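Local structure of putative thiosugar synthase (Amycolatopsis orientalis, 4N6F) at residues 150-154 with 183-189; 90-94 with 127-132. The protein probably acts as a 2-thiosugar synthase related to thiazole synthase ThiG, building a thiosugar phosphate with sulphur supplied by a sulphur-carrier protein. The contacts are given in a common frame with arbitrary orientation. Numbering follows the deposited sequence.

Contact 1: 150-154 with 183-189; sequences ARALE and LIEQIGI. With CA (calcium ion), chain E.
Ile187 lays its CD1 over Ala150, 3.6 Å from Ala150 CB, and against the aliphatic part of Arg151, where Ile187 CD1 is 3.8 Å from Arg151 CG. Its CA-to-CB bond points sideways, and the m,m rotamer brings CD1 up against helix 147-156. Leu183, one turn back on helix 177-186, closes the apolar patch: Leu183 CD1 lies 4.1 Å from Ala150 CB. Residues 150-154 are regular helix; 183-186 finish the second helix, and Ile187 leaves it with phi/psi of -107/138. In register, Arg151 CA faces Ile187 CA at 6.7 Å, and Glu154 CA faces Ile189 CA at the same distance. These are neighbouring outer helices of a TIM barrel, and 187-189 is the turn leading into strand 191-194. Glu154, extended (chi1 and chi2 both t), reaches that turn and accepts a nearly straight hydrogen bond from Gly188 N to Glu154 OE1 (2.9 Å, 177°). Water 2 donates to Glu154 OE2 (2.5 Å) and ligates a calcium ion at 2.6 Å; the same ion is bound by Gly188 O (2.7 Å) and water 3 (2.2 Å). On the solvent side, water 1 accepts a weak hydrogen bond from Arg151 NE and donates to Gln186 O, both at 2.8 Å.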
ATOM      1  N   ALA A 150       7.439   4.179  25.760  1.00 25.43           N
ATOM      2  CA  ALA A 150       7.853   3.011  25.000  1.00 25.69           C
ATOM      3  C   ALA A 150       9.081   2.356  25.635  1.00 27.48           C
ATOM      4  O   ALA A 150       9.150   1.127  25.767  1.00 27.53           O
ATOM      5  CB  ALA A 150       8.131   3.396  23.556  1.00 25.97           C
ATOM      6  N   ARG A 151      10.037   3.180  26.051  1.00 27.85           N
ATOM      7  CA  ARG A 151      11.237   2.684  26.713  1.00 29.29           C
ATOM      8  C   ARG A 151      10.966   2.014  28.058  1.00 27.65           C
ATOM      9  O   ARG A 151      11.583   0.995  28.387  1.00 28.25           O
ATOM     10  CB  ARG A 151      12.258   3.811  26.886  1.00 31.52           C
ATOM     11  CG  ARG A 151      12.847   4.289  25.575  1.00 33.83           C
ATOM     12  CD  ARG A 151      13.908   5.355  25.810  1.00 37.67           C
ATOM     13  NE  ARG A 151      14.648   5.665  24.588  1.00 39.64           N
ATOM     14  CZ  ARG A 151      15.393   6.755  24.409  1.00 46.20           C
ATOM     15  NH1 ARG A 151      15.495   7.676  25.365  1.00 49.39           N
ATOM     16  NH2 ARG A 151      16.018   6.946  23.257  1.00 46.01           N
ATOM     17  N   ALA A 152      10.073   2.585  28.853  1.00 26.48           N
ATOM     18  CA  ALA A 152       9.701   1.953  30.112  1.00 25.12           C
ATOM     19  C   ALA A 152       9.053   0.593  29.829  1.00 25.05           C
ATOM     20  O   ALA A 152       9.273  -0.374  30.560  1.00 26.83           O
ATOM     21  CB  ALA A 152       8.750   2.851  30.890  1.00 26.45           C
ATOM     22  N   LEU A 153       8.257   0.516  28.761  1.00 24.00           N
ATOM     23  CA  LEU A 153       7.581  -0.741  28.420  1.00 24.45           C
ATOM     24  C   LEU A 153       8.549  -1.796  27.907  1.00 23.52           C
ATOM     25  O   LEU A 153       8.417  -2.976  28.236  1.00 22.93           O
ATOM     26  CB  LEU A 153       6.415  -0.507  27.448  1.00 23.67           C
ATOM     27  CG  LEU A 153       5.238   0.210  28.116  1.00 24.28           C
ATOM     28  CD1 LEU A 153       4.203   0.621  27.085  1.00 24.71           C
ATOM     29  CD2 LEU A 153       4.595  -0.618  29.225  1.00 24.65           C
ATOM     30  N   GLU A 154       9.546  -1.380  27.135  1.00 24.01           N
ATOM     31  CA  GLU A 154      10.594  -2.308  26.726  1.00 24.83           C
ATOM     32  C   GLU A 154      11.387  -2.788  27.941  1.00 25.41           C
ATOM     33  O   GLU A 154      11.666  -3.968  28.074  1.00 26.46           O
ATOM     34  CB  GLU A 154      11.533  -1.689  25.684  1.00 24.77           C
ATOM     35  CG  GLU A 154      12.729  -2.588  25.369  1.00 24.78           C
ATOM     36  CD  GLU A 154      13.548  -2.149  24.160  1.00 25.18           C
ATOM     37  OE1 GLU A 154      13.374  -1.014  23.658  1.00 24.28           O
ATOM     38  OE2 GLU A 154      14.380  -2.960  23.700  1.00 25.64           O
ATOM     39  N   LEU A 183      10.188   6.242  16.930  1.00 33.32           N
ATOM     40  CA  LEU A 183       9.934   5.339  18.047  1.00 32.51           C
ATOM     41  C   LEU A 183      10.389   3.926  17.689  1.00 30.47           C
ATOM     42  O   LEU A 183      11.050   3.258  18.489  1.00 29.73           O
ATOM     43  CB  LEU A 183       8.455   5.382  18.421  1.00 35.02           C
ATOM     44  CG  LEU A 183       7.986   4.526  19.595  1.00 36.92           C
ATOM     45  CD1 LEU A 183       6.673   5.053  20.157  1.00 38.34           C
ATOM     46  CD2 LEU A 183       7.824   3.071  19.187  1.00 38.04           C
ATOM     47  N   ILE A 184      10.060   3.479  16.477  1.00 28.14           N
ATOM     48  CA  ILE A 184      10.486   2.160  16.010  1.00 26.68           C
ATOM     49  C   ILE A 184      12.017   2.033  15.954  1.00 27.13           C
ATOM     50  O   ILE A 184      12.578   0.994  16.335  1.00 25.12           O
ATOM     51  CB  ILE A 184       9.862   1.820  14.642  1.00 26.18           C
ATOM     52  CG1 ILE A 184       8.362   1.606  14.806  1.00 26.54           C
ATOM     53  CG2 ILE A 184      10.476   0.547  14.059  1.00 26.08           C
ATOM     54  CD1 ILE A 184       7.588   1.603  13.504  1.00 27.19           C
ATOM     55  N   GLU A 185      12.690   3.087  15.494  1.00 27.40           N
ATOM     56  CA  GLU A 185      14.167   3.110  15.484  1.00 29.46           C
ATOM     57  C   GLU A 185      14.763   2.955  16.879  1.00 27.33           C
ATOM     58  O   GLU A 185      15.784   2.308  17.040  1.00 26.58           O
ATOM     59  CB  GLU A 185      14.702   4.415  14.880  1.00 31.14           C
ATOM     60  CG  GLU A 185      14.422   4.576  13.392  1.00 35.14           C
ATOM     61  CD  GLU A 185      14.865   5.932  12.840  1.00 36.30           C
ATOM     62  OE1 GLU A 185      15.443   6.744  13.595  1.00 41.59           O
ATOM     63  OE2 GLU A 185      14.628   6.189  11.644  1.00 38.80           O
ATOM     64  N   GLN A 186      14.126   3.545  17.879  1.00 26.81           N
ATOM     65  CA  GLN A 186      14.679   3.589  19.242  1.00 26.92           C
ATOM     66  C   GLN A 186      14.341   2.378  20.103  1.00 27.18           C
ATOM     67  O   GLN A 186      14.989   2.132  21.121  1.00 27.44           O
ATOM     68  CB  GLN A 186      14.194   4.860  19.954  1.00 28.48           C
ATOM     69  CG  GLN A 186      14.846   6.132  19.437  1.00 30.72           C
ATOM     70  CD  GLN A 186      16.361   6.108  19.553  1.00 32.70           C
ATOM     71  OE1 GLN A 186      17.059   6.470  18.616  1.00 37.88           O
ATOM     72  NE2 GLN A 186      16.875   5.669  20.694  1.00 33.91           N
ATOM     73  N   ILE A 187      13.326   1.625  19.697  1.00 27.73           N
ATOM     74  CA  ILE A 187      12.759   0.556  20.523  1.00 27.36           C
ATOM     75  C   ILE A 187      13.173  -0.804  19.972  1.00 25.22           C
ATOM     76  O   ILE A 187      13.196  -1.008  18.778  1.00 24.67           O
ATOM     77  CB  ILE A 187      11.217   0.716  20.583  1.00 28.48           C
ATOM     78  CG1 ILE A 187      10.855   2.035  21.277  1.00 29.66           C
ATOM     79  CG2 ILE A 187      10.548  -0.439  21.299  1.00 29.69           C
ATOM     80  CD1 ILE A 187      11.425   2.216  22.670  1.00 30.42           C
ATOM     81  N   GLY A 188      13.530  -1.724  20.859  1.00 25.42           N
ATOM     82  CA  GLY A 188      14.013  -3.038  20.463  1.00 26.25           C
ATOM     83  C   GLY A 188      12.941  -4.103  20.329  1.00 27.00           C
ATOM     84  O   GLY A 188      13.226  -5.213  19.896  1.00 30.10           O
ATOM     85  N   ILE A 189      11.705  -3.796  20.696  1.00 26.08           N
ATOM     86  CA  ILE A 189      10.638  -4.786  20.548  1.00 25.23           C
ATOM     87  C   ILE A 189       9.789  -4.440  19.330  1.00 24.57           C
ATOM     88  O   ILE A 189       9.711  -3.277  18.940  1.00 24.43           O
ATOM     89  CB  ILE A 189       9.786  -4.930  21.818  1.00 24.99           C
ATOM     90  CG1 ILE A 189       9.269  -3.588  22.305  1.00 25.61           C
ATOM     91  CG2 ILE A 189      10.613  -5.592  22.917  1.00 25.93           C
ATOM     92  CD1 ILE A 189       8.217  -3.717  23.384  1.00 26.45           C
TER
HETATM   93 CA    CA E 303      14.350  -6.934  21.628  1.00 44.02          CA
HETATM   94  O   HOH W   1      15.666   3.333  23.520  1.00 31.10           O
HETATM   95  O   HOH W   2      14.266  -5.476  23.741  1.00 36.32           O
HETATM   96  O   HOH W   3      15.332  -8.237  23.182  1.00 37.13           O

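Contact 2: 90-94 with 127-132; sequences KESAL and EAAREL
This is a side-by-side contact between two successive outer helices of the TIM barrel, the first turn of helix 90-104 against the later half of helix 122-134. Both segments are regular alpha helix and run roughly parallel: their axes approach to 10.3 Å with a signed crossing angle of -27°. The nearest CA atoms are those of Leu94 and Ala128, 6.6 Å apart. Leu94, rotamer m,t, fits its side chain against residues one turn apart, with Leu94 CD2 3.7 Å from Leu132 CG and 4.2 Å from Ala128 CB; Leu94 CD1 lies 3.3 Å from Glu131 OE1, whose carboxylate forms a salt bridge with Arg98. Further out, Lys90 stretches across with chi1 to chi3 all t, and Lys90 NZ makes a salt bridge to Glu127 OE1 at 3.3 Å, weak as a hydrogen bond. Beneath the helices, Leu132 continues inward onto Leu109 and Leu111 of strand 108-111 and Leu139 of strand 138-143, while Ala129, pointing away from helix 90-104, packs on Leu153 of helix 147-156.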
ATOM      1  N   LYS A  90      -7.895   0.856  35.176  1.00 50.11           N
ATOM      2  CA  LYS A  90      -6.680   0.068  35.374  1.00 48.84           C
ATOM      3  C   LYS A  90      -6.929  -1.163  36.240  1.00 48.10           C
ATOM      4  O   LYS A  90      -6.492  -2.265  35.904  1.00 47.33           O
ATOM      5  CB  LYS A  90      -5.590   0.940  36.007  1.00 50.73           C
ATOM      6  CG  LYS A  90      -4.464   0.159  36.661  1.00 53.89           C
ATOM      7  CD  LYS A  90      -3.229   1.015  36.885  1.00 55.73           C
ATOM      8  CE  LYS A  90      -2.245   0.317  37.816  1.00 57.81           C
ATOM      9  NZ  LYS A  90      -2.329   0.798  39.223  1.00 56.79           N
ATOM     10  N   GLU A  91      -7.622  -0.966  37.362  1.00 45.70           N
ATOM     11  CA  GLU A  91      -7.929  -2.060  38.289  1.00 42.19           C
ATOM     12  C   GLU A  91      -8.666  -3.180  37.572  1.00 39.67           C
ATOM     13  O   GLU A  91      -8.364  -4.363  37.746  1.00 39.30           O
ATOM     14  CB  GLU A  91      -8.789  -1.548  39.460  1.00 42.47           C
ATOM     15  N   SER A  92      -9.646  -2.796  36.764  1.00 40.75           N
ATOM     16  CA  SER A  92     -10.466  -3.762  36.038  1.00 41.56           C
ATOM     17  C   SER A  92      -9.628  -4.544  35.015  1.00 40.52           C
ATOM     18  O   SER A  92      -9.821  -5.756  34.841  1.00 37.25           O
ATOM     19  CB  SER A  92     -11.639  -3.051  35.362  1.00 43.14           C
ATOM     20  OG  SER A  92     -12.460  -3.970  34.653  1.00 49.13           O
ATOM     21  N   ALA A  93      -8.691  -3.846  34.363  1.00 39.48           N
ATOM     22  CA  ALA A  93      -7.763  -4.477  33.418  1.00 39.69           C
ATOM     23  C   ALA A  93      -6.865  -5.497  34.117  1.00 38.90           C
ATOM     24  O   ALA A  93      -6.671  -6.609  33.616  1.00 38.76           O
ATOM     25  CB  ALA A  93      -6.921  -3.425  32.703  1.00 38.86           C
ATOM     26  N   LEU A  94      -6.331  -5.125  35.281  1.00 39.01           N
ATOM     27  CA  LEU A  94      -5.523  -6.055  36.074  1.00 41.07           C
ATOM     28  C   LEU A  94      -6.316  -7.288  36.470  1.00 41.61           C
ATOM     29  O   LEU A  94      -5.816  -8.409  36.394  1.00 41.60           O
ATOM     30  CB  LEU A  94      -4.979  -5.377  37.334  1.00 42.06           C
ATOM     31  CG  LEU A  94      -3.899  -4.327  37.084  1.00 43.10           C
ATOM     32  CD1 LEU A  94      -3.645  -3.520  38.350  1.00 44.19           C
ATOM     33  CD2 LEU A  94      -2.614  -4.978  36.578  1.00 42.48           C
ATOM     34  N   GLU A 127       1.990   1.384  34.512  1.00 31.42           N
ATOM     35  CA  GLU A 127       1.772   0.816  35.852  1.00 32.67           C
ATOM     36  C   GLU A 127       1.186  -0.588  35.765  1.00 29.61           C
ATOM     37  O   GLU A 127       1.671  -1.511  36.412  1.00 28.55           O
ATOM     38  CB  GLU A 127       0.824   1.696  36.675  1.00 36.90           C
ATOM     39  CG  GLU A 127       1.387   3.045  37.094  1.00 42.05           C
ATOM     40  CD  GLU A 127       0.303   3.992  37.600  1.00 47.77           C
ATOM     41  OE1 GLU A 127      -0.689   3.512  38.205  1.00 50.62           O
ATOM     42  OE2 GLU A 127       0.436   5.219  37.382  1.00 52.20           O
ATOM     43  N   ALA A 128       0.139  -0.744  34.958  1.00 28.72           N
ATOM     44  CA  ALA A 128      -0.486  -2.059  34.763  1.00 29.53           C
ATOM     45  C   ALA A 128       0.521  -3.060  34.187  1.00 29.05           C
ATOM     46  O   ALA A 128       0.590  -4.214  34.628  1.00 29.14           O
ATOM     47  CB  ALA A 128      -1.701  -1.944  33.853  1.00 29.43           C
ATOM     48  N   ALA A 129       1.326  -2.606  33.230  1.00 29.25           N
ATOM     49  CA  ALA A 129       2.306  -3.490  32.588  1.00 30.35           C
ATOM     50  C   ALA A 129       3.306  -4.040  33.592  1.00 29.85           C
ATOM     51  O   ALA A 129       3.531  -5.247  33.651  1.00 29.90           O
ATOM     52  CB  ALA A 129       3.021  -2.766  31.452  1.00 30.94           C
ATOM     53  N   ARG A 130       3.896  -3.161  34.398  1.00 32.68           N
ATOM     54  CA  ARG A 130       4.861  -3.587  35.434  1.00 33.91           C
ATOM     55  C   ARG A 130       4.263  -4.588  36.417  1.00 34.51           C
ATOM     56  O   ARG A 130       4.899  -5.576  36.778  1.00 34.28           O
ATOM     57  CB  ARG A 130       5.396  -2.374  36.200  1.00 36.17           C
ATOM     58  CG  ARG A 130       6.398  -1.554  35.409  1.00 38.39           C
ATOM     59  CD  ARG A 130       6.725  -0.244  36.105  1.00 41.81           C
ATOM     60  NE  ARG A 130       7.743   0.505  35.368  1.00 45.30           N
ATOM     61  CZ  ARG A 130       7.955   1.819  35.459  1.00 47.53           C
ATOM     62  NH1 ARG A 130       7.222   2.585  36.266  1.00 49.91           N
ATOM     63  NH2 ARG A 130       8.916   2.375  34.731  1.00 47.67           N
ATOM     64  N   GLU A 131       3.030  -4.345  36.838  1.00 36.52           N
ATOM     65  CA  GLU A 131       2.376  -5.259  37.777  1.00 38.23           C
ATOM     66  C   GLU A 131       2.129  -6.626  37.134  1.00 35.45           C
ATOM     67  O   GLU A 131       2.380  -7.662  37.753  1.00 35.10           O
ATOM     68  CB  GLU A 131       1.070  -4.655  38.275  1.00 41.89           C
ATOM     69  CG  GLU A 131       0.582  -5.232  39.587  1.00 46.75           C
ATOM     70  CD  GLU A 131      -0.598  -4.454  40.142  1.00 50.61           C
ATOM     71  OE1 GLU A 131      -1.642  -5.088  40.405  1.00 55.10           O
ATOM     72  OE2 GLU A 131      -0.487  -3.212  40.292  1.00 49.78           O
ATOM     73  N   LEU A 132       1.652  -6.636  35.888  1.00 33.92           N
ATOM     74  CA  LEU A 132       1.429  -7.911  35.187  1.00 32.27           C
ATOM     75  C   LEU A 132       2.721  -8.622  34.804  1.00 31.61           C
ATOM     76  O   LEU A 132       2.764  -9.850  34.802  1.00 31.06           O
ATOM     77  CB  LEU A 132       0.526  -7.717  33.973  1.00 32.38           C
ATOM     78  CG  LEU A 132      -0.921  -7.372  34.351  1.00 32.43           C
ATOM     79  CD1 LEU A 132      -1.756  -7.047  33.128  1.00 32.11           C
ATOM     80  CD2 LEU A 132      -1.577  -8.495  35.144  1.00 32.76           C
TER

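Along the chain contact 2 comes first, both of its segments preceding those of contact 1; the centres are about 19 Å apart. Together they use four successive helices, 90-104, 122-134, 147-156 and 177-186, which follow the adjacent parallel strands 79-83, 108-111, 138-143 and 161-164. The middle pair of helices joins the contacts directly: Leu153 CD2 of contact 1 meets Ala129 CB of contact 2 at 3.5 Å, and Ala152 CB lies 3.9 Å from Arg130 NH2. The result is a continuous arc of the helical coat round the barrel, away from the sugar-phosphate site; the Leu132 side chain is about 14 Å from the bound fructose 6-phosphate.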